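Transcriptional regulator AefR (Pseudomonas syringae pv. tomato, PDB 3CDL) probably binds cis-regulatory DNA as a dimeric transcription factor of the TetR family, with an N-terminal helix-turn-helix domain and an all-helical C-terminal domain. Local coordinates at residues Gly145-Val150 with Phe195-Ile201; Leu90-Met94 with Gln184-Val188; Glu132-Ile138 with Ala155-His160; Tyr76-Leu82 with Ala140-Arg146. All coordinates share one frame. Residues are numbered along the deposited sequence.

Interaction 1 of 4, residues Gly145-Val150 with Phe195-Ile201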
# COMPACT_ATOMS: atom_id res chain seq x y z
N GLY B 145 -8.10 -30.97 -3.36
CA GLY B 145 -6.99 -31.32 -4.25
C GLY B 145 -7.03 -30.63 -5.59
O GLY B 145 -6.61 -31.22 -6.59
N ARG B 146 -7.54 -29.39 -5.62
CA ARG B 146 -7.64 -28.61 -6.86
C ARG B 146 -6.66 -27.46 -6.91
O ARG B 146 -6.42 -26.87 -7.97
CB ARG B 146 -9.07 -28.10 -7.07
CG ARG B 146 -9.98 -29.17 -7.69
CD ARG B 146 -10.93 -28.56 -8.71
NE ARG B 146 -12.18 -28.16 -8.08
CZ ARG B 146 -13.17 -27.50 -8.68
NH1 ARG B 146 -14.27 -27.21 -7.99
NH2 ARG B 146 -13.06 -27.12 -9.96
N LEU B 147 -6.11 -27.15 -5.75
CA LEU B 147 -5.10 -26.12 -5.64
C LEU B 147 -3.85 -26.72 -5.02
O LEU B 147 -3.92 -27.73 -4.33
CB LEU B 147 -5.58 -24.93 -4.81
CG LEU B 147 -6.39 -23.80 -5.41
CD1 LEU B 147 -6.40 -22.67 -4.41
CD2 LEU B 147 -5.86 -23.31 -6.79
N LYS B 148 -2.72 -26.10 -5.31
CA LYS B 148 -1.44 -26.64 -4.95
C LYS B 148 -1.13 -26.26 -3.50
O LYS B 148 -1.57 -25.20 -3.03
CB LYS B 148 -0.42 -26.17 -6.01
CG LYS B 148 0.94 -25.67 -5.59
CD LYS B 148 1.72 -25.15 -6.83
CE LYS B 148 1.45 -26.00 -8.12
NZ LYS B 148 1.91 -25.30 -9.38
N PRO B 149 -0.47 -27.14 -2.74
CA PRO B 149 -0.11 -26.83 -1.35
C PRO B 149 0.70 -25.54 -1.19
O PRO B 149 1.77 -25.39 -1.76
CB PRO B 149 0.72 -28.03 -0.93
CG PRO B 149 1.15 -28.68 -2.21
CD PRO B 149 -0.01 -28.49 -3.12
N VAL B 150 0.16 -24.59 -0.43
CA VAL B 150 0.87 -23.40 -0.01
C VAL B 150 0.10 -22.90 1.21
O VAL B 150 -1.03 -23.32 1.40
CB VAL B 150 0.96 -22.32 -1.18
CG1 VAL B 150 -0.43 -21.93 -1.72
CG2 VAL B 150 1.74 -21.10 -0.74
N PHE B 195 -3.16 -16.15 -11.15
CA PHE B 195 -3.29 -16.91 -9.92
C PHE B 195 -3.50 -18.38 -10.25
O PHE B 195 -2.72 -19.24 -9.85
CB PHE B 195 -4.41 -16.37 -8.99
CG PHE B 195 -4.46 -17.08 -7.65
CD1 PHE B 195 -3.61 -16.67 -6.60
CD2 PHE B 195 -5.28 -18.19 -7.45
CE1 PHE B 195 -3.61 -17.34 -5.38
CE2 PHE B 195 -5.28 -18.87 -6.23
CZ PHE B 195 -4.45 -18.45 -5.18
N LEU B 196 -4.55 -18.66 -11.03
CA LEU B 196 -4.90 -20.05 -11.28
C LEU B 196 -3.86 -20.74 -12.13
O LEU B 196 -3.59 -21.94 -11.93
CB LEU B 196 -6.30 -20.19 -11.90
CG LEU B 196 -7.39 -20.22 -10.83
CD1 LEU B 196 -8.72 -20.46 -11.47
CD2 LEU B 196 -7.09 -21.32 -9.81
N GLY B 197 -3.28 -19.97 -13.06
CA GLY B 197 -2.13 -20.38 -13.86
C GLY B 197 -1.09 -21.12 -13.04
O GLY B 197 -0.63 -22.20 -13.42
N TRP B 198 -0.73 -20.54 -11.88
CA TRP B 198 0.33 -21.09 -11.02
C TRP B 198 -0.18 -22.10 -10.00
O TRP B 198 0.44 -23.13 -9.80
CB TRP B 198 1.12 -19.97 -10.31
CG TRP B 198 2.14 -20.52 -9.35
CD1 TRP B 198 2.11 -20.41 -8.00
CD2 TRP B 198 3.32 -21.29 -9.67
NE1 TRP B 198 3.19 -21.06 -7.44
CE2 TRP B 198 3.95 -21.61 -8.44
CE3 TRP B 198 3.89 -21.75 -10.87
CZ2 TRP B 198 5.14 -22.36 -8.38
CZ3 TRP B 198 5.08 -22.50 -10.80
CH2 TRP B 198 5.69 -22.79 -9.56
N TYR B 199 -1.31 -21.82 -9.38
CA TYR B 199 -1.77 -22.66 -8.26
C TYR B 199 -2.69 -23.83 -8.58
O TYR B 199 -2.74 -24.82 -7.82
CB TYR B 199 -2.40 -21.80 -7.19
CG TYR B 199 -1.38 -21.05 -6.39
CD1 TYR B 199 -0.46 -21.72 -5.58
CD2 TYR B 199 -1.33 -19.67 -6.43
CE1 TYR B 199 0.47 -21.02 -4.84
CE2 TYR B 199 -0.41 -18.96 -5.69
CZ TYR B 199 0.48 -19.62 -4.91
OH TYR B 199 1.39 -18.87 -4.20
N GLU B 200 -3.41 -23.75 -9.69
CA GLU B 200 -4.33 -24.83 -10.02
C GLU B 200 -3.63 -26.16 -10.34
O GLU B 200 -2.69 -26.20 -11.15
CB GLU B 200 -5.25 -24.42 -11.15
CG GLU B 200 -6.35 -25.41 -11.39
CD GLU B 200 -7.44 -24.89 -12.31
OE1 GLU B 200 -7.25 -23.80 -12.91
OE2 GLU B 200 -8.50 -25.57 -12.42
N ILE B 201 -4.07 -27.23 -9.68
CA ILE B 201 -3.84 -28.60 -10.16
C ILE B 201 -4.99 -28.93 -11.13
O ILE B 201 -6.16 -29.03 -10.71
CB ILE B 201 -3.82 -29.63 -9.01
CG1 ILE B 201 -2.96 -29.14 -7.85
CG2 ILE B 201 -3.35 -31.00 -9.53
CD1 ILE B 201 -3.24 -29.88 -6.55
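Lys148 lies across the end of helix 181-199, its ammonium group over the indole of Trp198. NZ stands 4.2 Å from the centroid of the six-membered ring and only 6° off the ring normal, a cation-pi contact, and the same Lys148 NZ donates a hydrogen bond to Trp198 O at 2.7 Å. That carbonyl lies in the last turn of the helix, so the lysine adds a charge where the helix dipole is negative. The backbones pair as well. Lys148 N gives a hydrogen bond to Tyr199 O (2.8 Å) and Ile201 N gives one to Arg146 O (2.9 Å), which makes a single beta bridge between Leu147 and Glu200, CA to CA 4.6 Å. It forms where Glu200 leaves helical geometry and the chain runs out extended. Beneath it Leu147 turns its CD2 onto Leu196 CD2 and Tyr199 CB, both 3.8 Å away, while Val150 CG1 reaches Tyr199 CE1 at 3.4 Å. From segment 195-201, Ile201 CD1 lies 3.6 Å from Gly145 O, next to the Schellman motif that ends helix 133-143. The bridge thus ties the loop between helices 133-143 and 152-167 to the end of helix 181-199; Leu147 packs back on Ile138 and Ala141, Tyr199 OH bonds Gln158 of helix 152-167, and Phe195 and Tyr199 also meet Met194 of the second subunit.

Interaction 2 of 4, residues Leu90-Met94 with Gln184-Val188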
# COMPACT_ATOMS: atom_id res chain seq x y z
N LEU B 90 -13.40 -12.50 -6.95
CA LEU B 90 -12.59 -11.35 -7.32
C LEU B 90 -13.49 -10.15 -7.63
O LEU B 90 -13.14 -9.02 -7.29
CB LEU B 90 -11.72 -11.73 -8.52
CG LEU B 90 -10.31 -12.28 -8.28
CD1 LEU B 90 -9.92 -12.44 -6.81
CD2 LEU B 90 -10.03 -13.54 -9.13
N TRP B 91 -14.63 -10.40 -8.25
CA TRP B 91 -15.57 -9.32 -8.48
C TRP B 91 -16.15 -8.73 -7.21
O TRP B 91 -16.22 -7.50 -7.08
CB TRP B 91 -16.65 -9.69 -9.49
CG TRP B 91 -16.25 -9.37 -10.91
CD1 TRP B 91 -16.03 -10.26 -11.90
CD2 TRP B 91 -15.97 -8.07 -11.46
NE1 TRP B 91 -15.68 -9.61 -13.06
CE2 TRP B 91 -15.62 -8.27 -12.82
CE3 TRP B 91 -15.99 -6.76 -10.96
CZ2 TRP B 91 -15.30 -7.21 -13.68
CZ3 TRP B 91 -15.66 -5.71 -11.81
CH2 TRP B 91 -15.32 -5.94 -13.16
N GLY B 92 -16.58 -9.58 -6.28
CA GLY B 92 -16.97 -9.13 -4.94
C GLY B 92 -15.97 -8.16 -4.31
O GLY B 92 -16.32 -7.03 -3.96
N LYS B 93 -14.72 -8.59 -4.18
CA LYS B 93 -13.68 -7.71 -3.66
C LYS B 93 -13.44 -6.45 -4.50
O LYS B 93 -13.12 -5.41 -3.96
CB LYS B 93 -12.37 -8.47 -3.47
CG LYS B 93 -11.27 -7.72 -2.68
CD LYS B 93 -11.76 -7.21 -1.31
CE LYS B 93 -10.67 -7.08 -0.26
NZ LYS B 93 -9.36 -6.45 -0.72
N MSE B 94 -13.60 -6.53 -5.83
CA MSE B 94 -13.39 -5.37 -6.68
C MSE B 94 -14.52 -4.34 -6.55
O MSE B 94 -14.28 -3.14 -6.56
CB MSE B 94 -13.19 -5.79 -8.13
CG MSE B 94 -13.02 -4.63 -9.12
SE MSE B 94 -11.45 -3.46 -8.72
CE MSE B 94 -10.04 -4.73 -9.16
N GLN B 184 -11.46 -2.52 -14.64
CA GLN B 184 -11.73 -3.43 -13.52
C GLN B 184 -11.60 -4.93 -13.87
O GLN B 184 -10.93 -5.66 -13.12
CB GLN B 184 -13.09 -3.14 -12.90
CG GLN B 184 -13.09 -2.13 -11.76
CD GLN B 184 -14.50 -1.65 -11.44
OE1 GLN B 184 -15.40 -2.46 -11.15
NE2 GLN B 184 -14.72 -0.34 -11.54
N SER B 185 -12.21 -5.35 -14.98
CA SER B 185 -12.25 -6.76 -15.42
C SER B 185 -10.94 -7.14 -16.01
O SER B 185 -10.51 -8.30 -15.94
CB SER B 185 -13.33 -7.01 -16.46
OG SER B 185 -13.31 -6.07 -17.52
N ASN B 186 -10.30 -6.16 -16.61
CA ASN B 186 -8.91 -6.29 -17.00
C ASN B 186 -8.06 -6.79 -15.84
O ASN B 186 -7.33 -7.78 -15.97
CB ASN B 186 -8.40 -4.92 -17.38
CG ASN B 186 -7.63 -4.95 -18.63
OD1 ASN B 186 -6.46 -5.38 -18.64
ND2 ASN B 186 -8.27 -4.51 -19.73
N VAL B 187 -8.14 -6.08 -14.70
CA VAL B 187 -7.27 -6.43 -13.59
C VAL B 187 -7.75 -7.74 -12.97
O VAL B 187 -6.94 -8.63 -12.69
CB VAL B 187 -6.97 -5.24 -12.58
CG1 VAL B 187 -6.78 -3.92 -13.30
CG2 VAL B 187 -8.00 -5.12 -11.52
N VAL B 188 -9.06 -7.89 -12.84
CA VAL B 188 -9.59 -9.14 -12.29
C VAL B 188 -9.12 -10.34 -13.12
O VAL B 188 -8.56 -11.31 -12.59
CB VAL B 188 -11.13 -9.15 -12.26
CG1 VAL B 188 -11.63 -10.51 -11.82
CG2 VAL B 188 -11.65 -8.09 -11.33
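Two helices meet here with their short axes 10.5 Å apart and their directions at 132°, a steep antiparallel crossing whose gap is filled by side chains. Val188 is the main bump on 184-188. It enters the hollow formed by Leu90, Trp91 and Met94, three residues on one side of helix 82-97. Its CG1 comes within 3.5 Å of Leu90 CB, and its CG2 faces the indole, 4.3 Å from the centroid of the Trp91 six-membered ring and 10° off the normal, a CH-pi contact; the same Val188 CG2 is 4.2 Å from Met94 CB. Trp91 starts out sideways from its CA, but its ring swings across to form one wall of this hollow. The rim of the indole meets the preceding turn of the other helix: Trp91 CZ2 lies 3.4 Å from Ser185 CB and Trp91 CZ3 lies 3.3 Å from Gln184 OE1. At the far end the selenomethionine Met94 slots beside Gln184, CG to CG 3.6 Å. The amide of Gln184 is held by Leu179 O. Leu163 and Ala167 of helix 152-167 cover Met94, and Val187 also packs on Phe154 of the second subunit. Interlocking apolar side chains between obliquely crossed, antiparallel helices are what build the all-helical C-terminal domain of TetR-family regulators.

Interaction 3 of 4, residues Glu132-Ile138 with Ala155-His160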
# COMPACT_ATOMS: atom_id res chain seq x y z
N GLU B 132 -10.49 -14.90 7.13
CA GLU B 132 -10.84 -14.03 6.00
C GLU B 132 -11.16 -14.83 4.73
O GLU B 132 -10.78 -16.00 4.62
CB GLU B 132 -9.76 -12.96 5.77
CG GLU B 132 -8.62 -13.33 4.83
CD GLU B 132 -8.95 -13.08 3.36
OE1 GLU B 132 -9.70 -12.12 3.04
OE2 GLU B 132 -8.47 -13.85 2.51
N THR B 133 -11.84 -14.18 3.77
CA THR B 133 -12.58 -14.87 2.69
C THR B 133 -11.75 -15.65 1.69
O THR B 133 -12.00 -16.84 1.47
CB THR B 133 -13.47 -13.90 1.86
OG1 THR B 133 -13.91 -12.82 2.69
CG2 THR B 133 -14.68 -14.64 1.28
N PHE B 134 -10.79 -14.96 1.05
CA PHE B 134 -9.93 -15.55 0.01
C PHE B 134 -9.17 -16.73 0.59
O PHE B 134 -9.06 -17.79 -0.03
CB PHE B 134 -8.97 -14.49 -0.59
CG PHE B 134 -9.66 -13.44 -1.46
CD1 PHE B 134 -8.90 -12.58 -2.26
CD2 PHE B 134 -11.06 -13.32 -1.51
CE1 PHE B 134 -9.51 -11.61 -3.07
CE2 PHE B 134 -11.68 -12.36 -2.32
CZ PHE B 134 -10.91 -11.51 -3.11
N SER B 135 -8.69 -16.54 1.82
CA SER B 135 -8.02 -17.56 2.60
C SER B 135 -8.90 -18.80 2.79
O SER B 135 -8.49 -19.91 2.49
CB SER B 135 -7.64 -16.97 3.94
OG SER B 135 -6.56 -17.67 4.51
N ALA B 136 -10.11 -18.60 3.29
CA ALA B 136 -11.00 -19.70 3.60
C ALA B 136 -11.21 -20.59 2.37
O ALA B 136 -11.19 -21.83 2.47
CB ALA B 136 -12.33 -19.17 4.12
N TRP B 137 -11.38 -19.95 1.23
CA TRP B 137 -11.61 -20.62 -0.05
C TRP B 137 -10.39 -21.41 -0.49
O TRP B 137 -10.51 -22.60 -0.80
CB TRP B 137 -11.96 -19.57 -1.10
CG TRP B 137 -12.42 -20.11 -2.42
CD1 TRP B 137 -13.69 -20.50 -2.77
CD2 TRP B 137 -11.61 -20.29 -3.59
NE1 TRP B 137 -13.71 -20.92 -4.08
CE2 TRP B 137 -12.45 -20.79 -4.61
CE3 TRP B 137 -10.25 -20.07 -3.87
CZ2 TRP B 137 -11.97 -21.09 -5.88
CZ3 TRP B 137 -9.79 -20.36 -5.14
CH2 TRP B 137 -10.64 -20.87 -6.13
N ILE B 138 -9.22 -20.76 -0.52
CA ILE B 138 -7.96 -21.41 -0.92
C ILE B 138 -7.73 -22.70 -0.14
O ILE B 138 -7.40 -23.73 -0.73
CB ILE B 138 -6.73 -20.43 -0.82
CG1 ILE B 138 -6.81 -19.35 -1.90
CG2 ILE B 138 -5.41 -21.18 -0.96
CD1 ILE B 138 -6.17 -18.01 -1.50
N ALA B 155 -1.05 -17.24 -0.15
CA ALA B 155 -1.67 -17.23 -1.45
C ALA B 155 -2.71 -16.10 -1.58
O ALA B 155 -2.78 -15.42 -2.62
CB ALA B 155 -2.29 -18.58 -1.74
N ALA B 156 -3.49 -15.89 -0.53
CA ALA B 156 -4.52 -14.85 -0.50
C ALA B 156 -3.92 -13.44 -0.65
O ALA B 156 -4.51 -12.56 -1.32
CB ALA B 156 -5.37 -14.96 0.78
N THR B 157 -2.75 -13.24 -0.05
CA THR B 157 -2.06 -11.95 -0.10
C THR B 157 -1.72 -11.53 -1.53
O THR B 157 -1.97 -10.41 -1.93
CB THR B 157 -0.83 -11.97 0.84
OG1 THR B 157 -1.28 -12.35 2.14
CG2 THR B 157 -0.13 -10.58 0.89
N GLN B 158 -1.17 -12.47 -2.28
CA GLN B 158 -0.88 -12.30 -3.70
C GLN B 158 -2.17 -12.03 -4.45
O GLN B 158 -2.27 -11.06 -5.22
CB GLN B 158 -0.22 -13.57 -4.23
CG GLN B 158 1.11 -13.93 -3.55
CD GLN B 158 1.69 -15.21 -4.08
OE1 GLN B 158 2.77 -15.19 -4.64
NE2 GLN B 158 0.98 -16.32 -3.93
N MSE B 159 -3.18 -12.85 -4.16
CA MSE B 159 -4.51 -12.69 -4.75
C MSE B 159 -4.97 -11.24 -4.58
O MSE B 159 -5.34 -10.58 -5.53
CB MSE B 159 -5.50 -13.65 -4.07
CG MSE B 159 -6.43 -14.39 -5.01
SE MSE B 159 -7.93 -15.30 -4.12
CE MSE B 159 -7.73 -17.06 -4.89
N HIS B 160 -4.95 -10.77 -3.33
CA HIS B 160 -5.38 -9.43 -2.95
C HIS B 160 -4.53 -8.32 -3.54
O HIS B 160 -5.08 -7.30 -3.98
CB HIS B 160 -5.44 -9.31 -1.43
CG HIS B 160 -6.75 -9.75 -0.86
ND1 HIS B 160 -6.88 -10.89 -0.08
CD2 HIS B 160 -7.99 -9.23 -0.97
CE1 HIS B 160 -8.14 -11.03 0.29
NE2 HIS B 160 -8.84 -10.05 -0.25
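Phe134 takes the m rotamer (chi1 -71°), which carries its ring across to helix 152-167 and lays it on the imidazole of His160. The two form an offset stack, centroids 3.9 Å apart and planes at 10°. His160 leaves its helix sideways, and chi1 of -86° with chi2 of 112° turns the imidazole back so that ND1 makes a weak hydrogen bond to Ala156 O (3.2 Å) one turn earlier. On Glu132, chi1 and chi2 both near +90° curl the side chain back on its own helix start, where OE2 accepts a hydrogen bond from Ser135 N at 2.8 Å, and the same Glu132 OE2 touches Ala156 CB at 3.7 Å. The axes of the two segments, 8.9 Å apart and crossing at 128°, can come this near because Ala155 and Ala156 offer only methyl groups. This is antiparallel helix packing inside the all-helical, TetR-type C-terminal domain. Ile138 (chi1 -70°, chi2 150°) extends CD1 to Ala155 CB and Ala156 CB, 3.9 Å in each case. Selenomethionine Met159, given here in one of two conformers with chi1 off-well at -135°, brings SE to 4.1 Å from the Phe134 centroid, an oblique Met-aromatic contact, and sets its CE 3.9 Å from both Ile138 CD1 and Trp137 CZ3. Phe195 of helix 181-199 packs on Ile138, Ala155 and Met159.

Interaction 4 of 4, residues Tyr76-Leu82 with Ala140-Arg146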
# COMPACT_ATOMS: atom_id res chain seq x y z
N TYR B 76 -16.47 -22.13 -1.07
CA TYR B 76 -15.94 -23.06 -2.06
C TYR B 76 -16.99 -24.10 -2.41
O TYR B 76 -17.69 -24.62 -1.53
CB TYR B 76 -14.63 -23.73 -1.59
CG TYR B 76 -14.17 -24.91 -2.45
CD1 TYR B 76 -13.53 -24.72 -3.67
CD2 TYR B 76 -14.40 -26.23 -2.03
CE1 TYR B 76 -13.13 -25.80 -4.46
CE2 TYR B 76 -13.99 -27.32 -2.81
CZ TYR B 76 -13.36 -27.10 -4.02
OH TYR B 76 -12.97 -28.17 -4.80
N ARG B 77 -17.09 -24.39 -3.70
CA ARG B 77 -18.15 -25.24 -4.19
C ARG B 77 -17.62 -26.52 -4.80
O ARG B 77 -16.63 -26.49 -5.53
CB ARG B 77 -19.01 -24.49 -5.20
CG ARG B 77 -20.04 -23.57 -4.56
CD ARG B 77 -21.01 -23.03 -5.60
NE ARG B 77 -21.30 -21.62 -5.38
CZ ARG B 77 -20.54 -20.62 -5.80
NH1 ARG B 77 -19.43 -20.86 -6.50
NH2 ARG B 77 -20.89 -19.37 -5.54
N PRO B 78 -18.30 -27.65 -4.51
CA PRO B 78 -18.01 -29.00 -4.92
C PRO B 78 -17.19 -29.04 -6.19
O PRO B 78 -15.96 -29.11 -6.13
CB PRO B 78 -19.42 -29.58 -5.16
CG PRO B 78 -20.42 -28.54 -4.53
CD PRO B 78 -19.55 -27.62 -3.74
N LEU B 79 -17.86 -29.01 -7.34
CA LEU B 79 -17.19 -28.80 -8.62
C LEU B 79 -18.09 -28.02 -9.59
O LEU B 79 -18.75 -28.59 -10.46
CB LEU B 79 -16.64 -30.10 -9.24
CG LEU B 79 -15.28 -30.02 -9.96
CD1 LEU B 79 -14.55 -31.39 -9.97
CD2 LEU B 79 -15.35 -29.41 -11.39
N VAL B 80 -18.15 -26.72 -9.33
CA VAL B 80 -18.24 -25.71 -10.37
C VAL B 80 -16.77 -25.37 -10.57
O VAL B 80 -15.96 -25.57 -9.65
CB VAL B 80 -19.10 -24.50 -9.92
CG1 VAL B 80 -18.97 -24.25 -8.42
CG2 VAL B 80 -18.74 -23.24 -10.69
N SER B 81 -16.40 -24.89 -11.76
CA SER B 81 -14.98 -24.63 -12.05
C SER B 81 -14.43 -23.57 -11.12
O SER B 81 -15.11 -22.59 -10.83
CB SER B 81 -14.77 -24.21 -13.51
OG SER B 81 -15.21 -22.89 -13.72
N LEU B 82 -13.20 -23.81 -10.66
CA LEU B 82 -12.43 -22.83 -9.89
C LEU B 82 -12.49 -21.45 -10.52
O LEU B 82 -12.75 -20.46 -9.83
CB LEU B 82 -10.95 -23.26 -9.78
CG LEU B 82 -10.59 -24.53 -9.03
CD1 LEU B 82 -9.07 -24.69 -9.03
CD2 LEU B 82 -11.14 -24.53 -7.60
N ALA B 140 -10.09 -24.49 1.40
CA ALA B 140 -11.10 -25.45 0.94
C ALA B 140 -10.74 -26.09 -0.42
O ALA B 140 -10.78 -27.32 -0.57
CB ALA B 140 -12.47 -24.80 0.88
N ALA B 141 -10.35 -25.25 -1.38
CA ALA B 141 -9.92 -25.67 -2.72
C ALA B 141 -8.74 -26.65 -2.64
O ALA B 141 -8.68 -27.64 -3.40
CB ALA B 141 -9.56 -24.47 -3.56
N GLN B 142 -7.83 -26.38 -1.70
CA GLN B 142 -6.69 -27.26 -1.43
C GLN B 142 -7.08 -28.63 -0.88
O GLN B 142 -6.55 -29.65 -1.34
CB GLN B 142 -5.68 -26.58 -0.51
CG GLN B 142 -4.63 -25.76 -1.22
CD GLN B 142 -3.82 -24.88 -0.28
OE1 GLN B 142 -3.22 -23.90 -0.71
NE2 GLN B 142 -3.81 -25.22 1.01
N LYS B 143 -7.99 -28.67 0.10
CA LYS B 143 -8.46 -29.95 0.65
C LYS B 143 -9.09 -30.84 -0.41
O LYS B 143 -9.00 -32.07 -0.34
CB LYS B 143 -9.46 -29.74 1.81
CG LYS B 143 -8.85 -29.75 3.22
CD LYS B 143 -8.18 -31.09 3.57
CE LYS B 143 -9.18 -32.16 3.98
NZ LYS B 143 -9.68 -31.97 5.38
N ASP B 144 -9.71 -30.22 -1.41
CA ASP B 144 -10.36 -30.98 -2.48
C ASP B 144 -9.36 -31.36 -3.57
O ASP B 144 -9.71 -32.00 -4.58
CB ASP B 144 -11.53 -30.18 -3.04
CG ASP B 144 -12.56 -31.06 -3.72
OD1 ASP B 144 -12.86 -32.16 -3.22
OD2 ASP B 144 -13.09 -30.64 -4.77
N GLY B 145 -8.10 -30.97 -3.36
CA GLY B 145 -6.99 -31.32 -4.25
C GLY B 145 -7.03 -30.63 -5.59
O GLY B 145 -6.61 -31.22 -6.59
N ARG B 146 -7.54 -29.39 -5.62
CA ARG B 146 -7.64 -28.61 -6.86
C ARG B 146 -6.66 -27.46 -6.91
O ARG B 146 -6.42 -26.87 -7.97
CB ARG B 146 -9.07 -28.10 -7.07
CG ARG B 146 -9.98 -29.17 -7.69
CD ARG B 146 -10.93 -28.56 -8.71
NE ARG B 146 -12.18 -28.16 -8.08
CZ ARG B 146 -13.17 -27.50 -8.68
NH1 ARG B 146 -14.27 -27.21 -7.99
NH2 ARG B 146 -13.06 -27.12 -9.96
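Arg146 plugs its guanidinium into the loop 76-82, donating NH1 to Val80 O at 2.9 Å, with a weak bond from NH2 to that same oxygen at 3.3 Å. It follows the Schellman motif, centred on Gly145, that closes helix 133-143, and the loop it enters leads into helix 82-97 of the C-terminal domain, with Ser81 as N-cap. Tyr76 OH donates a very short hydrogen bond to Asp144 OD2 (2.5 Å) and takes a weak one from Arg146 NE (3.4 Å). A further weak bond joins Arg146 NH1 to Pro78 O at 3.2 Å. The loop thus wraps the arginine with carbonyls at its polar end, while Leu79 CG and Leu82 CG cover opposite faces of the guanidinium. Farther out, the Tyr76 ring lies flat on the last turns of the helix: Ala141 CA sits 3.9 Å from its centroid in a CH-pi contact, and Tyr76 CB meets Ala140 CB at 3.5 Å.

Interactions 1, 3 and 4 cluster on the same side of the chain's centre, their centres 10 to 14 Å apart, whereas interaction 2 lies 14 Å from interaction 3 and about 20 Å from the other two. Interactions 1 and 4 share Gly145 and Arg146, so one turn faces both the 76-82 loop and the C-terminal end of helix 181-199. Interactions 3 and 4 both use helix 133-143, interactions 1 and 2 helix 181-199. Along the chain, interaction 4 closes before interaction 1 opens, and interaction 3 nests inside interaction 2. Together they join four helices of the C-terminal domain, and interactions 1, 2 and 3 also touch the second subunit.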